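Local coordinates for 70 kDa protein (Xanthomonas sp., PDB 4B2N) that is a dihaem c-type cytochrome that oxidatively cleaves the polymer of rubber latex, acting as a dioxygenase, at residues P514-P522 with Y629-G640; C32-P42 with P85-A93. All coordinates share one frame; numbering follows the deposited sequence.

Interaction 1 (P514-P522 with Y629-G640); sequences PYFHNGSVP and YNSYLYGNDNGG. With HEC (heme c), chain D.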
loop_
_atom_site.group_PDB
_atom_site.type_symbol
_atom_site.label_atom_id
_atom_site.label_comp_id
_atom_site.label_asym_id
_atom_site.label_seq_id
_atom_site.Cartn_x
_atom_site.Cartn_y
_atom_site.Cartn_z
ATOM N N PRO A 514 -10.842 7.283 0.093
ATOM C CA PRO A 514 -10.361 8.616 0.502
ATOM C C PRO A 514 -8.854 8.844 0.233
ATOM O O PRO A 514 -8.104 7.908 -0.162
ATOM C CB PRO A 514 -10.630 8.602 2.006
ATOM C CG PRO A 514 -10.469 7.134 2.440
ATOM C CD PRO A 514 -10.991 6.358 1.257
ATOM N N TYR A 515 -8.421 10.110 0.365
ATOM C CA TYR A 515 -7.123 10.521 -0.140
ATOM C C TYR A 515 -6.060 10.806 0.967
ATOM O O TYR A 515 -6.415 10.981 2.156
ATOM C CB TYR A 515 -7.316 11.781 -1.036
ATOM C CG TYR A 515 -8.232 11.454 -2.197
ATOM C CD1 TYR A 515 -7.792 10.626 -3.234
ATOM C CD2 TYR A 515 -9.561 11.905 -2.214
ATOM C CE1 TYR A 515 -8.649 10.305 -4.287
ATOM C CE2 TYR A 515 -10.429 11.604 -3.265
ATOM C CZ TYR A 515 -9.937 10.785 -4.314
ATOM O OH TYR A 515 -10.704 10.382 -5.354
ATOM N N PHE A 516 -4.808 10.991 0.531
ATOM C CA PHE A 516 -3.634 11.135 1.343
ATOM C C PHE A 516 -3.220 9.802 1.934
ATOM O O PHE A 516 -3.996 8.854 1.962
ATOM C CB PHE A 516 -3.761 12.205 2.454
ATOM C CG PHE A 516 -4.043 13.577 1.919
ATOM C CD1 PHE A 516 -3.697 13.908 0.621
ATOM C CD2 PHE A 516 -4.627 14.536 2.745
ATOM C CE1 PHE A 516 -3.943 15.185 0.103
ATOM C CE2 PHE A 516 -4.890 15.824 2.267
ATOM C CZ PHE A 516 -4.533 16.136 0.940
ATOM N N HIS A 517 -1.998 9.769 2.426
ATOM C CA HIS A 517 -1.382 8.498 2.847
ATOM C C HIS A 517 -2.112 7.855 3.989
ATOM O O HIS A 517 -1.889 6.697 4.233
ATOM C CB HIS A 517 0.082 8.708 3.158
ATOM C CG HIS A 517 0.321 9.566 4.363
ATOM N ND1 HIS A 517 0.385 10.968 4.312
ATOM C CD2 HIS A 517 0.542 9.213 5.674
ATOM C CE1 HIS A 517 0.644 11.422 5.563
ATOM N NE2 HIS A 517 0.733 10.351 6.392
ATOM N N ASN A 518 -2.943 8.601 4.725
ATOM C CA ASN A 518 -3.714 8.016 5.825
ATOM C C ASN A 518 -5.239 7.840 5.526
ATOM O O ASN A 518 -6.028 7.569 6.442
ATOM C CB ASN A 518 -3.525 8.831 7.129
ATOM C CG ASN A 518 -3.959 10.315 6.956
ATOM O OD1 ASN A 518 -4.408 10.694 5.877
ATOM N ND2 ASN A 518 -3.675 11.152 7.956
ATOM N N GLY A 519 -5.625 8.028 4.262
ATOM C CA GLY A 519 -7.002 7.949 3.785
ATOM C C GLY A 519 -7.913 8.853 4.588
ATOM O O GLY A 519 -9.043 8.482 4.928
ATOM N N SER A 520 -7.496 10.079 4.847
ATOM C CA SER A 520 -8.228 10.959 5.789
ATOM C C SER A 520 -9.208 11.918 5.139
ATOM O O SER A 520 -10.078 12.445 5.832
ATOM C CB SER A 520 -7.274 11.823 6.611
ATOM O OG SER A 520 -6.331 12.494 5.778
ATOM N N VAL A 521 -9.061 12.154 3.849
ATOM C CA VAL A 521 -9.920 13.111 3.172
ATOM C C VAL A 521 -10.910 12.426 2.186
ATOM O O VAL A 521 -10.501 11.773 1.245
ATOM C CB VAL A 521 -9.086 14.125 2.431
ATOM C CG1 VAL A 521 -10.029 15.106 1.690
ATOM C CG2 VAL A 521 -8.174 14.767 3.455
ATOM N N PRO A 522 -12.234 12.594 2.407
ATOM C CA PRO A 522 -13.123 11.657 1.708
ATOM C C PRO A 522 -13.356 11.986 0.259
ATOM O O PRO A 522 -13.825 11.128 -0.463
ATOM C CB PRO A 522 -14.446 11.810 2.458
ATOM C CG PRO A 522 -14.405 13.242 2.960
ATOM C CD PRO A 522 -12.960 13.430 3.385
ATOM N N TYR A 629 -14.443 7.577 10.152
ATOM C CA TYR A 629 -13.071 8.059 10.130
ATOM C C TYR A 629 -12.913 9.186 11.157
ATOM O O TYR A 629 -13.627 10.193 11.088
ATOM C CB TYR A 629 -12.636 8.589 8.772
ATOM C CG TYR A 629 -11.128 8.892 8.799
ATOM C CD1 TYR A 629 -10.183 7.881 8.517
ATOM C CD2 TYR A 629 -10.660 10.159 9.142
ATOM C CE1 TYR A 629 -8.823 8.145 8.565
ATOM C CE2 TYR A 629 -9.287 10.431 9.184
ATOM C CZ TYR A 629 -8.389 9.438 8.884
ATOM O OH TYR A 629 -7.040 9.704 8.950
ATOM N N ASN A 630 -11.918 9.041 12.019
ATOM C CA ASN A 630 -11.611 10.019 13.044
ATOM C C ASN A 630 -10.214 10.625 12.840
ATOM O O ASN A 630 -9.179 9.987 13.164
ATOM C CB ASN A 630 -11.697 9.397 14.420
ATOM C CG ASN A 630 -11.542 10.453 15.537
ATOM O OD1 ASN A 630 -11.160 11.619 15.281
ATOM N ND2 ASN A 630 -11.869 10.062 16.756
ATOM N N SER A 631 -10.188 11.865 12.347
ATOM C CA SER A 631 -8.925 12.597 12.084
ATOM C C SER A 631 -8.042 12.899 13.320
ATOM O O SER A 631 -6.880 13.265 13.175
ATOM C CB SER A 631 -9.216 13.965 11.421
ATOM O OG SER A 631 -9.451 13.771 10.071
ATOM N N TYR A 632 -8.631 12.840 14.512
ATOM C CA TYR A 632 -7.941 13.070 15.784
ATOM C C TYR A 632 -7.094 11.889 16.317
ATOM O O TYR A 632 -6.265 12.093 17.169
ATOM C CB TYR A 632 -8.937 13.558 16.845
ATOM C CG TYR A 632 -9.493 14.874 16.467
ATOM C CD1 TYR A 632 -8.637 15.949 16.287
ATOM C CD2 TYR A 632 -10.861 15.050 16.200
ATOM C CE1 TYR A 632 -9.108 17.189 15.941
ATOM C CE2 TYR A 632 -11.351 16.307 15.835
ATOM C CZ TYR A 632 -10.458 17.366 15.710
ATOM O OH TYR A 632 -10.862 18.624 15.326
ATOM N N LEU A 633 -7.242 10.694 15.778
ATOM C CA LEU A 633 -6.384 9.615 16.237
ATOM C C LEU A 633 -4.964 9.840 15.721
ATOM O O LEU A 633 -4.744 10.589 14.743
ATOM C CB LEU A 633 -6.935 8.209 15.860
ATOM C CG LEU A 633 -8.404 7.972 16.271
ATOM C CD1 LEU A 633 -8.749 6.572 15.747
ATOM C CD2 LEU A 633 -8.676 8.072 17.763
ATOM N N TYR A 634 -4.012 9.222 16.410
ATOM C CA TYR A 634 -2.614 9.322 16.074
ATOM C C TYR A 634 -2.406 8.982 14.586
ATOM O O TYR A 634 -2.800 7.908 14.153
ATOM C CB TYR A 634 -1.842 8.311 16.947
ATOM C CG TYR A 634 -0.323 8.286 16.774
ATOM C CD1 TYR A 634 0.288 7.480 15.796
ATOM C CD2 TYR A 634 0.509 9.046 17.602
ATOM C CE1 TYR A 634 1.669 7.416 15.670
ATOM C CE2 TYR A 634 1.892 8.999 17.445
ATOM C CZ TYR A 634 2.449 8.209 16.481
ATOM O OH TYR A 634 3.807 8.167 16.356
ATOM N N GLY A 635 -1.782 9.895 13.838
ATOM C CA GLY A 635 -1.381 9.626 12.501
ATOM C C GLY A 635 -2.491 9.939 11.531
ATOM O O GLY A 635 -2.267 9.816 10.329
ATOM N N ASN A 636 -3.686 10.315 12.029
ATOM C CA ASN A 636 -4.889 10.387 11.205
ATOM C C ASN A 636 -5.208 11.829 10.767
ATOM O O ASN A 636 -6.254 12.036 10.161
ATOM C CB ASN A 636 -6.156 9.835 11.941
ATOM C CG ASN A 636 -6.386 8.325 11.685
ATOM O OD1 ASN A 636 -5.503 7.598 11.167
ATOM N ND2 ASN A 636 -7.582 7.863 11.982
ATOM N N ASP A 637 -4.337 12.799 11.041
ATOM C CA ASP A 637 -4.691 14.216 10.771
ATOM C C ASP A 637 -5.051 14.387 9.291
ATOM O O ASP A 637 -4.499 13.688 8.418
ATOM C CB ASP A 637 -3.520 15.168 11.151
ATOM C CG ASP A 637 -3.883 16.618 10.971
ATOM O OD1 ASP A 637 -4.687 17.053 11.766
ATOM O OD2 ASP A 637 -3.389 17.313 10.046
ATOM N N ASN A 638 -5.963 15.340 8.993
ATOM C CA ASN A 638 -6.454 15.493 7.647
ATOM C C ASN A 638 -5.918 16.798 7.072
ATOM O O ASN A 638 -6.422 17.252 6.062
ATOM C CB ASN A 638 -7.999 15.473 7.605
ATOM C CG ASN A 638 -8.608 16.665 8.323
ATOM O OD1 ASN A 638 -7.943 17.264 9.156
ATOM N ND2 ASN A 638 -9.841 17.020 7.997
ATOM N N GLY A 639 -4.903 17.370 7.714
ATOM C CA GLY A 639 -4.403 18.740 7.338
ATOM C C GLY A 639 -3.368 18.608 6.268
ATOM O O GLY A 639 -2.955 17.494 5.925
ATOM N N GLY A 640 -2.893 19.733 5.730
ATOM C CA GLY A 640 -1.833 19.633 4.722
ATOM C C GLY A 640 -2.287 19.745 3.273
ATOM O O GLY A 640 -3.483 19.895 2.970
HETATM FE FE HEC D . -1.224 16.995 -4.660
HETATM C CHA HEC D . -1.749 14.220 -2.670
HETATM C CHB HEC D . -4.250 16.389 -6.447
HETATM C CHC HEC D . -0.997 19.991 -6.288
HETATM C CHD HEC D . 2.080 17.018 -3.798
HETATM N NA HEC D . -2.622 15.533 -4.644
HETATM C C1A HEC D . -2.767 14.541 -3.643
HETATM C C2A HEC D . -4.006 13.786 -3.813
HETATM C C3A HEC D . -4.731 14.418 -4.930
HETATM C C4A HEC D . -3.892 15.518 -5.356
HETATM C CMA HEC D . -6.061 13.963 -5.489
HETATM C CAA HEC D . -4.436 12.517 -3.080
HETATM C CBA HEC D . -3.665 11.414 -3.894
HETATM C CGA HEC D . -3.755 10.054 -3.183
HETATM O O1A HEC D . -4.274 10.046 -2.037
HETATM O O2A HEC D . -3.380 8.941 -3.705
HETATM N NB HEC D . -2.461 17.998 -6.118
HETATM C C1B HEC D . -3.593 17.657 -6.733
HETATM C C2B HEC D . -4.131 18.628 -7.691
HETATM C C3B HEC D . -3.146 19.724 -7.615
HETATM C C4B HEC D . -2.188 19.231 -6.640
HETATM C CMB HEC D . -5.382 18.481 -8.526
HETATM C CAB HEC D . -3.153 21.057 -8.333
HETATM C CBB HEC D . -4.192 21.906 -7.942
HETATM N NC HEC D . 0.254 18.177 -5.099
HETATM C C1C HEC D . 0.184 19.489 -5.648
HETATM C C2C HEC D . 1.417 20.262 -5.558
HETATM C C3C HEC D . 2.314 19.388 -4.842
HETATM C C4C HEC D . 1.542 18.162 -4.494
HETATM C CMC HEC D . 1.696 21.658 -6.092
HETATM C CAC HEC D . 3.725 19.742 -4.480
HETATM C CBC HEC D . 4.102 20.860 -3.831
HETATM N ND HEC D . -0.066 15.823 -3.558
HETATM C C1D HEC D . 1.212 15.975 -3.227
HETATM C C2D HEC D . 1.801 15.019 -2.299
HETATM C C3D HEC D . 0.671 14.192 -1.944
HETATM C C4D HEC D . -0.407 14.778 -2.736
HETATM C CMD HEC D . 3.222 14.931 -1.803
HETATM C CAD HEC D . 0.664 13.011 -1.002
HETATM C CBD HEC D . 0.173 13.581 0.338
HETATM C CGD HEC D . 0.056 12.524 1.410
HETATM O O1D HEC D . 0.614 12.645 2.508
HETATM O O2D HEC D . -0.586 11.544 1.094
HETATM O O HOH W 1 -5.588 6.177 8.747
HETATM O O HOH W 2 -11.241 15.051 5.961
#

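Interaction 2 (C32-P42 with P85-A93); sequences CNGKPDSTPLP and PTTCGQFRA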
loop_
_atom_site.group_PDB
_atom_site.type_symbol
_atom_site.label_atom_id
_atom_site.label_comp_id
_atom_site.label_asym_id
_atom_site.label_seq_id
_atom_site.Cartn_x
_atom_site.Cartn_y
_atom_site.Cartn_z
ATOM N N CYS A 32 3.197 -2.858 -26.164
ATOM C CA CYS A 32 3.042 -4.227 -26.611
ATOM C C CYS A 32 1.674 -4.550 -27.155
ATOM O O CYS A 32 1.383 -5.706 -27.473
ATOM C CB CYS A 32 3.273 -5.145 -25.438
ATOM S SG CYS A 32 4.999 -5.238 -24.836
ATOM N N ASN A 33 0.783 -3.572 -27.167
ATOM C CA ASN A 33 -0.595 -3.883 -27.467
ATOM C C ASN A 33 -0.731 -4.350 -28.947
ATOM O O ASN A 33 -0.297 -3.637 -29.861
ATOM C CB ASN A 33 -1.425 -2.634 -27.166
ATOM C CG ASN A 33 -2.883 -2.786 -27.507
ATOM O OD1 ASN A 33 -3.521 -3.793 -27.219
ATOM N ND2 ASN A 33 -3.415 -1.772 -28.114
ATOM N N GLY A 34 -1.265 -5.560 -29.163
ATOM C CA GLY A 34 -1.389 -6.102 -30.544
ATOM C C GLY A 34 -0.045 -6.443 -31.205
ATOM O O GLY A 34 0.059 -6.546 -32.422
ATOM N N LYS A 35 1.005 -6.553 -30.413
ATOM C CA LYS A 35 2.346 -6.816 -30.945
ATOM C C LYS A 35 2.666 -8.236 -30.595
ATOM O O LYS A 35 2.202 -8.762 -29.569
ATOM C CB LYS A 35 3.401 -5.863 -30.375
ATOM C CG LYS A 35 3.191 -4.367 -30.597
ATOM C CD LYS A 35 3.000 -4.041 -32.074
ATOM C CE LYS A 35 3.791 -2.825 -32.520
ATOM N NZ LYS A 35 3.868 -1.813 -31.439
ATOM N N PRO A 36 3.417 -8.897 -31.462
ATOM C CA PRO A 36 3.758 -10.266 -31.189
ATOM C C PRO A 36 4.687 -10.428 -29.964
ATOM O O PRO A 36 5.360 -9.484 -29.548
ATOM C CB PRO A 36 4.452 -10.708 -32.487
ATOM C CG PRO A 36 4.951 -9.437 -33.107
ATOM C CD PRO A 36 3.902 -8.431 -32.786
ATOM N N ASP A 37 4.747 -11.643 -29.447
ATOM C CA ASP A 37 5.580 -12.025 -28.298
ATOM C C ASP A 37 7.058 -11.634 -28.424
ATOM O O ASP A 37 7.700 -11.273 -27.429
ATOM C CB ASP A 37 5.491 -13.536 -28.155
ATOM C CG ASP A 37 4.215 -13.974 -27.430
ATOM O OD1 ASP A 37 3.380 -13.106 -27.060
ATOM O OD2 ASP A 37 4.091 -15.191 -27.188
ATOM N N SER A 38 7.608 -11.769 -29.635
ATOM C CA SER A 38 9.012 -11.536 -29.827
ATOM C C SER A 38 9.263 -10.038 -29.857
ATOM O O SER A 38 10.409 -9.622 -29.848
ATOM C CB SER A 38 9.448 -12.159 -31.165
ATOM O OG SER A 38 8.808 -11.416 -32.205
ATOM N N THR A 39 8.243 -9.197 -29.867
ATOM C CA THR A 39 8.590 -7.783 -29.894
ATOM C C THR A 39 9.420 -7.244 -28.686
ATOM O O THR A 39 9.097 -7.551 -27.537
ATOM C CB THR A 39 7.490 -6.812 -30.412
ATOM O OG1 THR A 39 7.403 -5.641 -29.604
ATOM C CG2 THR A 39 6.215 -7.395 -30.609
ATOM N N PRO A 40 10.524 -6.471 -28.971
ATOM C CA PRO A 40 11.428 -6.031 -27.910
ATOM C C PRO A 40 10.604 -5.188 -26.961
ATOM O O PRO A 40 9.809 -4.358 -27.426
ATOM C CB PRO A 40 12.453 -5.128 -28.647
ATOM C CG PRO A 40 12.483 -5.664 -30.047
ATOM C CD PRO A 40 11.051 -6.122 -30.318
ATOM N N LEU A 41 10.755 -5.395 -25.657
ATOM C CA LEU A 41 9.882 -4.695 -24.713
ATOM C C LEU A 41 10.037 -3.159 -24.818
ATOM O O LEU A 41 11.155 -2.639 -24.885
ATOM C CB LEU A 41 10.205 -5.168 -23.286
ATOM C CG LEU A 41 9.120 -5.010 -22.201
ATOM C CD1 LEU A 41 7.831 -5.780 -22.518
ATOM C CD2 LEU A 41 9.703 -5.451 -20.868
ATOM N N PRO A 42 8.941 -2.400 -24.728
ATOM C CA PRO A 42 9.099 -0.937 -24.630
ATOM C C PRO A 42 9.969 -0.492 -23.425
ATOM O O PRO A 42 9.992 -1.172 -22.381
ATOM C CB PRO A 42 7.667 -0.433 -24.432
ATOM C CG PRO A 42 6.825 -1.510 -24.950
ATOM C CD PRO A 42 7.535 -2.805 -24.752
ATOM N N PRO A 85 12.408 -9.199 -18.032
ATOM C CA PRO A 85 11.886 -9.568 -19.379
ATOM C C PRO A 85 12.434 -8.608 -20.422
ATOM O O PRO A 85 12.571 -7.431 -20.096
ATOM C CB PRO A 85 10.365 -9.329 -19.251
ATOM C CG PRO A 85 10.106 -9.612 -17.792
ATOM C CD PRO A 85 11.327 -9.101 -17.037
ATOM N N THR A 86 12.702 -9.109 -21.645
ATOM C CA THR A 86 13.303 -8.257 -22.698
ATOM C C THR A 86 12.338 -8.197 -23.886
ATOM O O THR A 86 12.545 -7.407 -24.832
ATOM C CB THR A 86 14.627 -8.837 -23.216
ATOM O OG1 THR A 86 14.365 -10.140 -23.732
ATOM C CG2 THR A 86 15.700 -8.902 -22.077
ATOM N N THR A 87 11.284 -9.029 -23.855
ATOM C CA THR A 87 10.259 -9.053 -24.916
ATOM C C THR A 87 8.831 -8.951 -24.414
ATOM O O THR A 87 8.566 -9.201 -23.249
ATOM C CB THR A 87 10.301 -10.353 -25.736
ATOM O OG1 THR A 87 9.756 -11.436 -24.959
ATOM C CG2 THR A 87 11.751 -10.653 -26.224
ATOM N N CYS A 88 7.936 -8.550 -25.279
ATOM C CA CYS A 88 6.539 -8.475 -24.878
ATOM C C CYS A 88 6.023 -9.823 -24.369
ATOM O O CYS A 88 5.279 -9.866 -23.422
ATOM C CB CYS A 88 5.688 -7.987 -26.028
ATOM S SG CYS A 88 5.934 -6.198 -26.391
ATOM N N GLY A 89 6.431 -10.926 -25.007
ATOM C CA GLY A 89 5.933 -12.224 -24.596
ATOM C C GLY A 89 6.430 -12.599 -23.203
ATOM O O GLY A 89 5.674 -13.114 -22.379
ATOM N N GLN A 90 7.711 -12.367 -22.951
ATOM C CA GLN A 90 8.314 -12.608 -21.628
ATOM C C GLN A 90 7.596 -11.823 -20.546
ATOM O O GLN A 90 7.221 -12.368 -19.500
ATOM C CB GLN A 90 9.782 -12.286 -21.619
ATOM C CG GLN A 90 10.613 -13.362 -22.336
ATOM C CD GLN A 90 12.089 -12.924 -22.337
ATOM O OE1 GLN A 90 12.461 -11.974 -21.664
ATOM N NE2 GLN A 90 12.931 -13.647 -23.095
ATOM N N PHE A 91 7.312 -10.559 -20.835
ATOM C CA PHE A 91 6.653 -9.730 -19.825
ATOM C C PHE A 91 5.221 -10.200 -19.544
ATOM O O PHE A 91 4.792 -10.389 -18.335
ATOM C CB PHE A 91 6.651 -8.281 -20.317
ATOM C CG PHE A 91 5.956 -7.330 -19.382
ATOM C CD1 PHE A 91 6.535 -6.964 -18.157
ATOM C CD2 PHE A 91 4.728 -6.790 -19.721
ATOM C CE1 PHE A 91 5.877 -6.078 -17.277
ATOM C CE2 PHE A 91 4.071 -5.939 -18.839
ATOM C CZ PHE A 91 4.657 -5.583 -17.616
ATOM N N ARG A 92 4.500 -10.482 -20.640
ATOM C CA ARG A 92 3.088 -10.879 -20.526
ATOM C C ARG A 92 2.999 -12.214 -19.772
ATOM O O ARG A 92 2.083 -12.399 -18.979
ATOM C CB ARG A 92 2.390 -10.956 -21.933
ATOM C CG ARG A 92 2.220 -9.567 -22.561
ATOM C CD ARG A 92 1.269 -9.588 -23.747
ATOM N NE ARG A 92 1.936 -10.160 -24.898
ATOM C CZ ARG A 92 2.129 -9.544 -26.073
ATOM N NH1 ARG A 92 1.650 -8.341 -26.309
ATOM N NH2 ARG A 92 2.799 -10.204 -27.039
ATOM N N ALA A 93 3.950 -13.120 -20.009
ATOM C CA ALA A 93 3.903 -14.426 -19.312
ATOM C C ALA A 93 4.185 -14.169 -17.833
ATOM O O ALA A 93 3.562 -14.740 -16.951
ATOM C CB ALA A 93 5.025 -15.298 -19.844
HETATM O O HOH W 3 2.061 -13.057 -24.777
#

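Interaction 1 (P514-P522 with Y629-G640)
The Tyr629 ring lies against the backbone of the 514-522 loop. Over one face sit Gly519 O and Ser520 CA, the latter making a CH-pi contact 3.9 Å from the ring centroid. At its edge, in plane, are Ser631 OG and Asn636 O, and the hydroxyl OH donates to Asn636 O at 2.7 Å. The Asn518 amide stands steeply to this ring, the planes 68° apart. An asparagine suits the site because its two N-H groups and its oxygen are all used: ND2 gives a nearly straight bond of 3.1 Å to Gly635 O and another of 2.7 Å to Asp637 O, both acceptors lying in the amide plane, while OD1 receives Ser520 OG at 2.6 Å. With these three bonds the amide can hardly turn. With CG between the backbone N and the carbonyl carbon (chi1 59°) and the amide then nearly eclipsed (chi2 1°), ND2 reaches both carbonyls. Water 1 bridges Asn518 O and Asn636 OD1. Ser520 and Val521 form a classic beta bulge opposite Tyr515. The Phe516 ring has Asn638 O near its plane on one edge and the haem on another, close to His641, one of the two axial ligands of the haem iron. Phe516 N donates to haem propionate O1A at 2.8 Å, and His517 ND1 to O1D in a very short bond of 2.5 Å; these bonds make the loop part of the haem c propionate site.

Interaction 2 (C32-P42 with P85-A93)
Arg92 NH2 is gripped by two acceptors from the 32-42 loop: it donates to Lys35 O at 3.0 Å and to Asp37 OD1, also at 3.0 Å. Arg92 thereby ties this loop to the start of helix 88-104, a capped helix N terminus joined to the loop by a disulfide. The bond to Asp37 is a salt bridge. It uses the anti lone pair of OD1, and the carboxylate and guanidinium planes are turned 42° apart; water 3 joins OD1 to Arg92 NE as well. An arginine fits here because its flat head can serve several oxygens along one edge; NH1 adds weak bonds to Cys32 O and Lys35 O, while Cys88 CB lies over one face. Thr87 is the N-cap residue, its OG1 accepting from Gln90 N at 3.0 Å. The loop's carbonyls accept from the two helix amides that come before Gln90: Thr39 O takes Cys88 N at 2.7 Å, nearly along the C=O axis, and Asp37 O takes Gly89 N at 2.8 Å, in the carbonyl plane on a lone pair. The three oxygens thus take the N-H groups of Cys88, Gly89 and Gln90. Gly89, lacking a side chain, lets the Asp37 CB pack directly on its CA. A single beta bridge, Pro40 with Thr87, continues the join, Leu41 N donating to Thr86 O at 2.8 Å. Leu41 sets its two methyls on different neighbours, CD2 against Pro85 and CD1 on Phe91 CB at 3.5 Å, and Leu28 of helix 27-32 touches the same side chain. On the same side of the guanidinium as Cys88 CB, Cys32 SG and Cys88 SG are bonded at 2.1 Å with a C-S-S-C torsion of -86°, close to the relaxed right angle of a disulfide.

Following the chain from the N terminus, helix 27-32 leads into residues 32-42, and interaction 2 joins these to the start of helix 88-104, closing a loop whose 42 intervening residues hold neither helix nor strand. Much later, interaction 1 brings the loop 514-522 against 629-640, closing one of 106 residues that includes several helices and short strands. The two closures follow in series, neither nested nor crossed. The centres of interaction 1 and interaction 2 are about 41 Å apart, on opposite sides of the chain's centre, and the nearest atoms of interactions 1 and 2 are about 25 Å apart. Interaction 2 secures the surface N-terminal part, whereas interaction 1 is buried and ties the second haem's surroundings to strand 629-630.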